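Long-range contact in SsfX3 (Streptomyces sp. SF2575, PDB 3SKV), which probably transfers a salicylyl group onto a tetracycline intermediate, as a GDSL/SGNH-family acyltransferase of a Streptomyces biosynthetic pathway: residues I240-L250 against I276-V287. The protein carries 1 engineered substitution. Residues are numbered along the deposited sequence; the frame is centred on the assembly and turned at random.
Sequences IRDLPADLISL and IIRERHPLTPIV
Ile248 bonds through its backbone to both neighbours of Ile286, as in parallel strands: Ile248 N donates to Pro285 O (3.0 Å) and Val287 N to Ile248 O (2.8 Å); Leu250 N then donates to Val287 O. Ser249, paired with Val287, turns its hydroxyl to Trp188 and His190 of strand 187-192, the neighbour on the other side. On the opposite sheet face, Ile248 CD1 lies 3.7 Å from Ile277 CG2, the two side chains running past one another in opposite directions, while Thr284 CG2 also packs against Ile248 CD1. Strands 247-252 and 286-290 are adjacent in the parallel sheet of the SGNH domain, joined through helix 266-278 as a beta-alpha-beta crossover; the contact joins the two successive helix-to-strand connections. From the second connection the buried His281 ring reaches across to the first, its NE2 donating to Ile240 O nearly in the ring plane (3.1 Å, N-H...O 144°). Leu243 N reaches the same carbonyl oxygen from the opposite face of its plane. Ala245 CB covers one face of the imidazole in a CH-pi contact, 4.1 Å from the ring centroid. Toward solvent, Arg241 NH1 meets Glu279 OE1 (3.0 Å) with the two charged planes nearly coplanar, a bend at chi3 (59°) letting the same guanidinium grip Asp242 side-on. Asp242 OD1 also takes NE and NH2 of Arg280, each at 3.1 Å, so this shared carboxylate probably offsets the closeness of the two arginines.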
ATOM      1  N   ILE A 240      12.537   2.502   4.681  1.00 23.43           N
ATOM      2  CA  ILE A 240      12.722   2.457   3.236  1.00 23.15           C
ATOM      3  C   ILE A 240      14.161   2.066   2.889  1.00 28.05           C
ATOM      4  O   ILE A 240      14.369   1.189   2.043  1.00 29.28           O
ATOM      5  CB  ILE A 240      12.302   3.788   2.577  1.00 25.06           C
ATOM      6  CG1 ILE A 240      10.781   4.025   2.745  1.00 23.10           C
ATOM      7  CG2 ILE A 240      12.723   3.811   1.091  1.00 25.72           C
ATOM      8  CD1 ILE A 240      10.281   5.421   2.436  1.00 23.00           C
ATOM      9  N   ARG A 241      15.140   2.705   3.554  1.00 22.36           N
ATOM     10  CA  ARG A 241      16.567   2.464   3.380  1.00 22.19           C
ATOM     11  C   ARG A 241      16.911   0.987   3.645  1.00 27.68           C
ATOM     12  O   ARG A 241      17.741   0.414   2.929  1.00 26.14           O
ATOM     13  CB  ARG A 241      17.347   3.354   4.370  1.00 22.97           C
ATOM     14  CG  ARG A 241      18.852   3.190   4.314  1.00 21.12           C
ATOM     15  CD  ARG A 241      19.564   3.672   5.553  1.00 16.26           C
ATOM     16  NE  ARG A 241      19.111   2.961   6.738  1.00 25.75           N
ATOM     17  CZ  ARG A 241      19.340   3.364   7.980  1.00 34.36           C
ATOM     18  NH1 ARG A 241      19.977   4.510   8.211  1.00 20.36           N
ATOM     19  NH2 ARG A 241      18.892   2.654   9.001  1.00 25.28           N
ATOM     20  N   ASP A 242      16.285   0.392   4.690  1.00 24.95           N
ATOM     21  CA  ASP A 242      16.557  -0.976   5.105  1.00 25.84           C
ATOM     22  C   ASP A 242      15.733  -2.051   4.372  1.00 30.02           C
ATOM     23  O   ASP A 242      15.929  -3.238   4.591  1.00 32.34           O
ATOM     24  CB  ASP A 242      16.488  -1.077   6.643  1.00 28.61           C
ATOM     25  CG  ASP A 242      17.502  -0.181   7.381  1.00 37.44           C
ATOM     26  OD1 ASP A 242      18.601   0.064   6.827  1.00 35.62           O
ATOM     27  OD2 ASP A 242      17.186   0.283   8.503  1.00 41.53           O
ATOM     28  N   LEU A 243      14.873  -1.637   3.449  1.00 25.24           N
ATOM     29  CA  LEU A 243      14.007  -2.503   2.645  1.00 24.23           C
ATOM     30  C   LEU A 243      14.588  -2.691   1.224  1.00 28.78           C
ATOM     31  O   LEU A 243      15.200  -1.751   0.727  1.00 26.30           O
ATOM     32  CB  LEU A 243      12.636  -1.812   2.545  1.00 22.93           C
ATOM     33  CG  LEU A 243      11.416  -2.391   3.274  1.00 26.83           C
ATOM     34  CD1 LEU A 243      11.769  -3.323   4.371  1.00 26.84           C
ATOM     35  CD2 LEU A 243      10.533  -1.309   3.802  1.00 28.16           C
ATOM     36  N   PRO A 244      14.405  -3.855   0.527  1.00 27.46           N
ATOM     37  CA  PRO A 244      14.886  -3.942  -0.876  1.00 26.57           C
ATOM     38  C   PRO A 244      14.011  -3.044  -1.773  1.00 30.22           C
ATOM     39  O   PRO A 244      12.779  -2.946  -1.556  1.00 27.94           O
ATOM     40  CB  PRO A 244      14.713  -5.423  -1.236  1.00 28.18           C
ATOM     41  CG  PRO A 244      13.662  -5.937  -0.326  1.00 32.86           C
ATOM     42  CD  PRO A 244      13.664  -5.081   0.927  1.00 29.04           C
ATOM     43  N   ALA A 245      14.643  -2.354  -2.742  1.00 26.29           N
ATOM     44  CA  ALA A 245      13.900  -1.444  -3.616  1.00 26.60           C
ATOM     45  C   ALA A 245      14.570  -1.222  -4.936  1.00 29.70           C
ATOM     46  O   ALA A 245      15.769  -0.918  -5.000  1.00 29.84           O
ATOM     47  CB  ALA A 245      13.702  -0.103  -2.926  1.00 27.59           C
ATOM     48  N   ASP A 246      13.771  -1.296  -5.990  1.00 25.59           N
ATOM     49  CA  ASP A 246      14.236  -1.044  -7.348  1.00 25.44           C
ATOM     50  C   ASP A 246      13.605   0.230  -7.868  1.00 29.33           C
ATOM     51  O   ASP A 246      14.106   0.783  -8.831  1.00 31.69           O
ATOM     52  CB  ASP A 246      13.930  -2.229  -8.251  1.00 26.88           C
ATOM     53  CG  ASP A 246      14.693  -3.451  -7.826  1.00 39.63           C
ATOM     54  OD1 ASP A 246      15.906  -3.532  -8.143  1.00 44.62           O
ATOM     55  OD2 ASP A 246      14.106  -4.302  -7.116  1.00 37.60           O
ATOM     56  N   LEU A 247      12.538   0.712  -7.196  1.00 23.73           N
ATOM     57  CA  LEU A 247      11.782   1.935  -7.493  1.00 22.36           C
ATOM     58  C   LEU A 247      11.180   2.425  -6.188  1.00 22.63           C
ATOM     59  O   LEU A 247      10.534   1.647  -5.483  1.00 21.06           O
ATOM     60  CB  LEU A 247      10.648   1.628  -8.483  1.00 22.26           C
ATOM     61  CG  LEU A 247      10.031   2.741  -9.353  1.00 28.03           C
ATOM     62  CD1 LEU A 247       8.508   2.683  -9.369  1.00 28.51           C
ATOM     63  CD2 LEU A 247      10.612   4.143  -9.112  1.00 29.41           C
ATOM     64  N   ILE A 248      11.419   3.700  -5.849  1.00 18.62           N
ATOM     65  CA  ILE A 248      10.877   4.333  -4.658  1.00 18.14           C
ATOM     66  C   ILE A 248      10.065   5.556  -5.058  1.00 22.96           C
ATOM     67  O   ILE A 248      10.560   6.403  -5.786  1.00 22.25           O
ATOM     68  CB  ILE A 248      11.977   4.674  -3.614  1.00 21.20           C
ATOM     69  CG1 ILE A 248      12.760   3.417  -3.203  1.00 21.50           C
ATOM     70  CG2 ILE A 248      11.376   5.415  -2.374  1.00 20.36           C
ATOM     71  CD1 ILE A 248      14.156   3.657  -2.634  1.00 19.81           C
ATOM     72  N   SER A 249       8.832   5.664  -4.558  1.00 21.71           N
ATOM     73  CA  SER A 249       7.998   6.842  -4.810  1.00 21.47           C
ATOM     74  C   SER A 249       7.485   7.362  -3.506  1.00 26.89           C
ATOM     75  O   SER A 249       7.035   6.585  -2.660  1.00 25.18           O
ATOM     76  CB  SER A 249       6.866   6.560  -5.807  1.00 23.42           C
ATOM     77  OG  SER A 249       6.087   5.409  -5.529  1.00 28.46           O
ATOM     78  N   LEU A 250       7.644   8.682  -3.309  1.00 26.79           N
ATOM     79  CA  LEU A 250       7.244   9.422  -2.116  1.00 27.27           C
ATOM     80  C   LEU A 250       6.293  10.536  -2.498  1.00 34.24           C
ATOM     81  O   LEU A 250       6.666  11.386  -3.307  1.00 37.86           O
ATOM     82  CB  LEU A 250       8.488  10.063  -1.424  1.00 27.57           C
ATOM     83  CG  LEU A 250       9.786   9.223  -1.267  1.00 31.34           C
ATOM     84  CD1 LEU A 250      10.905  10.085  -0.786  1.00 31.50           C
ATOM     85  CD2 LEU A 250       9.596   8.049  -0.294  1.00 32.47           C
ATOM     86  N   ILE A 276      18.937   9.715   3.759  1.00 23.95           N
ATOM     87  CA  ILE A 276      18.902   8.502   4.573  1.00 22.90           C
ATOM     88  C   ILE A 276      18.697   7.292   3.648  1.00 28.00           C
ATOM     89  O   ILE A 276      19.392   6.289   3.790  1.00 30.29           O
ATOM     90  CB  ILE A 276      17.805   8.573   5.693  1.00 24.66           C
ATOM     91  CG1 ILE A 276      18.184   9.607   6.782  1.00 24.49           C
ATOM     92  CG2 ILE A 276      17.517   7.159   6.312  1.00 23.10           C
ATOM     93  CD1 ILE A 276      16.944  10.095   7.626  1.00 25.45           C
ATOM     94  N   ILE A 277      17.755   7.393   2.702  1.00 22.09           N
ATOM     95  CA  ILE A 277      17.442   6.326   1.738  1.00 20.82           C
ATOM     96  C   ILE A 277      18.686   6.006   0.877  1.00 26.35           C
ATOM     97  O   ILE A 277      19.011   4.831   0.664  1.00 25.65           O
ATOM     98  CB  ILE A 277      16.244   6.786   0.862  1.00 22.40           C
ATOM     99  CG1 ILE A 277      14.917   6.815   1.687  1.00 21.12           C
ATOM    100  CG2 ILE A 277      16.138   5.938  -0.416  1.00 21.72           C
ATOM    101  CD1 ILE A 277      13.709   7.539   0.960  1.00 21.76           C
ATOM    102  N   ARG A 278      19.380   7.080   0.411  1.00 22.51           N
ATOM    103  CA  ARG A 278      20.544   7.025  -0.448  1.00 23.02           C
ATOM    104  C   ARG A 278      21.743   6.319   0.165  1.00 30.67           C
ATOM    105  O   ARG A 278      22.637   5.901  -0.583  1.00 32.40           O
ATOM    106  CB  ARG A 278      20.925   8.422  -0.963  1.00 23.14           C
ATOM    107  CG  ARG A 278      20.052   8.905  -2.118  1.00 29.39           C
ATOM    108  CD  ARG A 278      20.587   8.432  -3.454  1.00 27.81           C
ATOM    109  NE  ARG A 278      19.729   8.899  -4.542  1.00 28.67           N
ATOM    110  CZ  ARG A 278      18.866   8.152  -5.229  1.00 37.44           C
ATOM    111  NH1 ARG A 278      18.723   6.858  -4.954  1.00 16.72           N
ATOM    112  NH2 ARG A 278      18.131   8.696  -6.192  1.00 23.77           N
ATOM    113  N   GLU A 279      21.773   6.158   1.508  1.00 26.20           N
ATOM    114  CA  GLU A 279      22.868   5.447   2.168  1.00 26.10           C
ATOM    115  C   GLU A 279      22.919   3.992   1.680  1.00 32.68           C
ATOM    116  O   GLU A 279      24.014   3.483   1.470  1.00 33.41           O
ATOM    117  CB  GLU A 279      22.710   5.478   3.684  1.00 26.50           C
ATOM    118  CG  GLU A 279      22.868   6.834   4.321  1.00 35.94           C
ATOM    119  CD  GLU A 279      22.356   6.961   5.749  1.00 58.06           C
ATOM    120  OE1 GLU A 279      21.875   5.959   6.327  1.00 36.56           O
ATOM    121  OE2 GLU A 279      22.432   8.084   6.293  1.00 55.80           O
ATOM    122  N   ARG A 280      21.738   3.348   1.475  1.00 29.41           N
ATOM    123  CA  ARG A 280      21.612   1.955   1.028  1.00 29.87           C
ATOM    124  C   ARG A 280      21.041   1.783  -0.391  1.00 34.45           C
ATOM    125  O   ARG A 280      21.193   0.712  -0.972  1.00 35.87           O
ATOM    126  CB  ARG A 280      20.902   1.062   2.074  1.00 30.29           C
ATOM    127  CG  ARG A 280      21.450   1.234   3.503  1.00 39.00           C
ATOM    128  CD  ARG A 280      21.885  -0.033   4.188  1.00 37.26           C
ATOM    129  NE  ARG A 280      20.824  -0.736   4.895  1.00 40.10           N
ATOM    130  CZ  ARG A 280      20.686  -2.060   4.915  1.00 57.28           C
ATOM    131  NH1 ARG A 280      21.513  -2.835   4.220  1.00 46.08           N
ATOM    132  NH2 ARG A 280      19.711  -2.621   5.618  1.00 45.50           N
ATOM    133  N   HIS A 281      20.429   2.839  -0.965  1.00 28.62           N
ATOM    134  CA  HIS A 281      19.905   2.860  -2.332  1.00 26.95           C
ATOM    135  C   HIS A 281      20.554   4.050  -3.056  1.00 27.98           C
ATOM    136  O   HIS A 281      19.889   5.067  -3.278  1.00 26.37           O
ATOM    137  CB  HIS A 281      18.362   2.959  -2.346  1.00 27.22           C
ATOM    138  CG  HIS A 281      17.674   1.887  -1.574  1.00 31.18           C
ATOM    139  ND1 HIS A 281      17.819   0.548  -1.905  1.00 33.84           N
ATOM    140  CD2 HIS A 281      16.871   1.987  -0.490  1.00 33.45           C
ATOM    141  CE1 HIS A 281      17.109  -0.118  -1.016  1.00 33.01           C
ATOM    142  NE2 HIS A 281      16.510   0.703  -0.152  1.00 33.37           N
ATOM    143  N   PRO A 282      21.858   3.980  -3.396  1.00 26.14           N
ATOM    144  CA  PRO A 282      22.514   5.156  -4.010  1.00 25.92           C
ATOM    145  C   PRO A 282      22.095   5.516  -5.425  1.00 31.43           C
ATOM    146  O   PRO A 282      22.223   6.678  -5.805  1.00 34.59           O
ATOM    147  CB  PRO A 282      24.003   4.811  -3.949  1.00 27.29           C
ATOM    148  CG  PRO A 282      24.051   3.329  -3.952  1.00 32.37           C
ATOM    149  CD  PRO A 282      22.830   2.874  -3.201  1.00 28.40           C
ATOM    150  N   LEU A 283      21.639   4.539  -6.211  1.00 27.66           N
ATOM    151  CA  LEU A 283      21.289   4.725  -7.625  1.00 28.68           C
ATOM    152  C   LEU A 283      19.818   4.428  -7.962  1.00 33.19           C
ATOM    153  O   LEU A 283      19.380   4.668  -9.092  1.00 33.76           O
ATOM    154  CB  LEU A 283      22.219   3.830  -8.484  1.00 29.56           C
ATOM    155  CG  LEU A 283      23.579   4.344  -9.039  1.00 34.75           C
ATOM    156  CD1 LEU A 283      24.186   5.548  -8.277  1.00 33.39           C
ATOM    157  CD2 LEU A 283      24.571   3.199  -9.103  1.00 39.55           C
ATOM    158  N   THR A 284      19.071   3.899  -6.997  1.00 28.96           N
ATOM    159  CA  THR A 284      17.659   3.565  -7.163  1.00 28.16           C
ATOM    160  C   THR A 284      16.846   4.803  -7.553  1.00 31.29           C
ATOM    161  O   THR A 284      16.982   5.845  -6.898  1.00 29.69           O
ATOM    162  CB  THR A 284      17.129   2.947  -5.850  1.00 34.50           C
ATOM    163  OG1 THR A 284      17.942   1.827  -5.521  1.00 35.60           O
ATOM    164  CG2 THR A 284      15.647   2.526  -5.919  1.00 28.96           C
ATOM    165  N   PRO A 285      15.978   4.710  -8.590  1.00 27.72           N
ATOM    166  CA  PRO A 285      15.134   5.875  -8.932  1.00 26.80           C
ATOM    167  C   PRO A 285      14.194   6.239  -7.782  1.00 29.77           C
ATOM    168  O   PRO A 285      13.435   5.397  -7.307  1.00 29.26           O
ATOM    169  CB  PRO A 285      14.342   5.398 -10.175  1.00 28.28           C
ATOM    170  CG  PRO A 285      15.005   4.155 -10.637  1.00 30.23           C
ATOM    171  CD  PRO A 285      15.692   3.555  -9.474  1.00 26.47           C
ATOM    172  N   ILE A 286      14.297   7.484  -7.302  1.00 26.34           N
ATOM    173  CA  ILE A 286      13.448   8.050  -6.255  1.00 24.47           C
ATOM    174  C   ILE A 286      12.576   9.098  -6.930  1.00 30.21           C
ATOM    175  O   ILE A 286      13.085  10.052  -7.552  1.00 30.79           O
ATOM    176  CB  ILE A 286      14.230   8.639  -5.042  1.00 26.83           C
ATOM    177  CG1 ILE A 286      15.053   7.547  -4.298  1.00 26.21           C
ATOM    178  CG2 ILE A 286      13.244   9.354  -4.068  1.00 26.50           C
ATOM    179  CD1 ILE A 286      15.983   8.118  -3.262  1.00 36.51           C
ATOM    180  N   VAL A 287      11.261   8.896  -6.840  1.00 25.59           N
ATOM    181  CA  VAL A 287      10.279   9.792  -7.414  1.00 24.05           C
ATOM    182  C   VAL A 287       9.681  10.612  -6.301  1.00 28.17           C
ATOM    183  O   VAL A 287       9.031  10.093  -5.392  1.00 27.40           O
ATOM    184  CB  VAL A 287       9.236   9.034  -8.264  1.00 25.41           C
ATOM    185  CG1 VAL A 287       8.220   9.984  -8.832  1.00 23.99           C
ATOM    186  CG2 VAL A 287       9.921   8.258  -9.375  1.00 25.97           C
TER
HETATM  187  O   HOH W   1      17.875  -4.571   5.918  1.00 48.60           O
HETATM  188  O   HOH W   2      18.329  -0.919  -5.068  1.00 62.12           O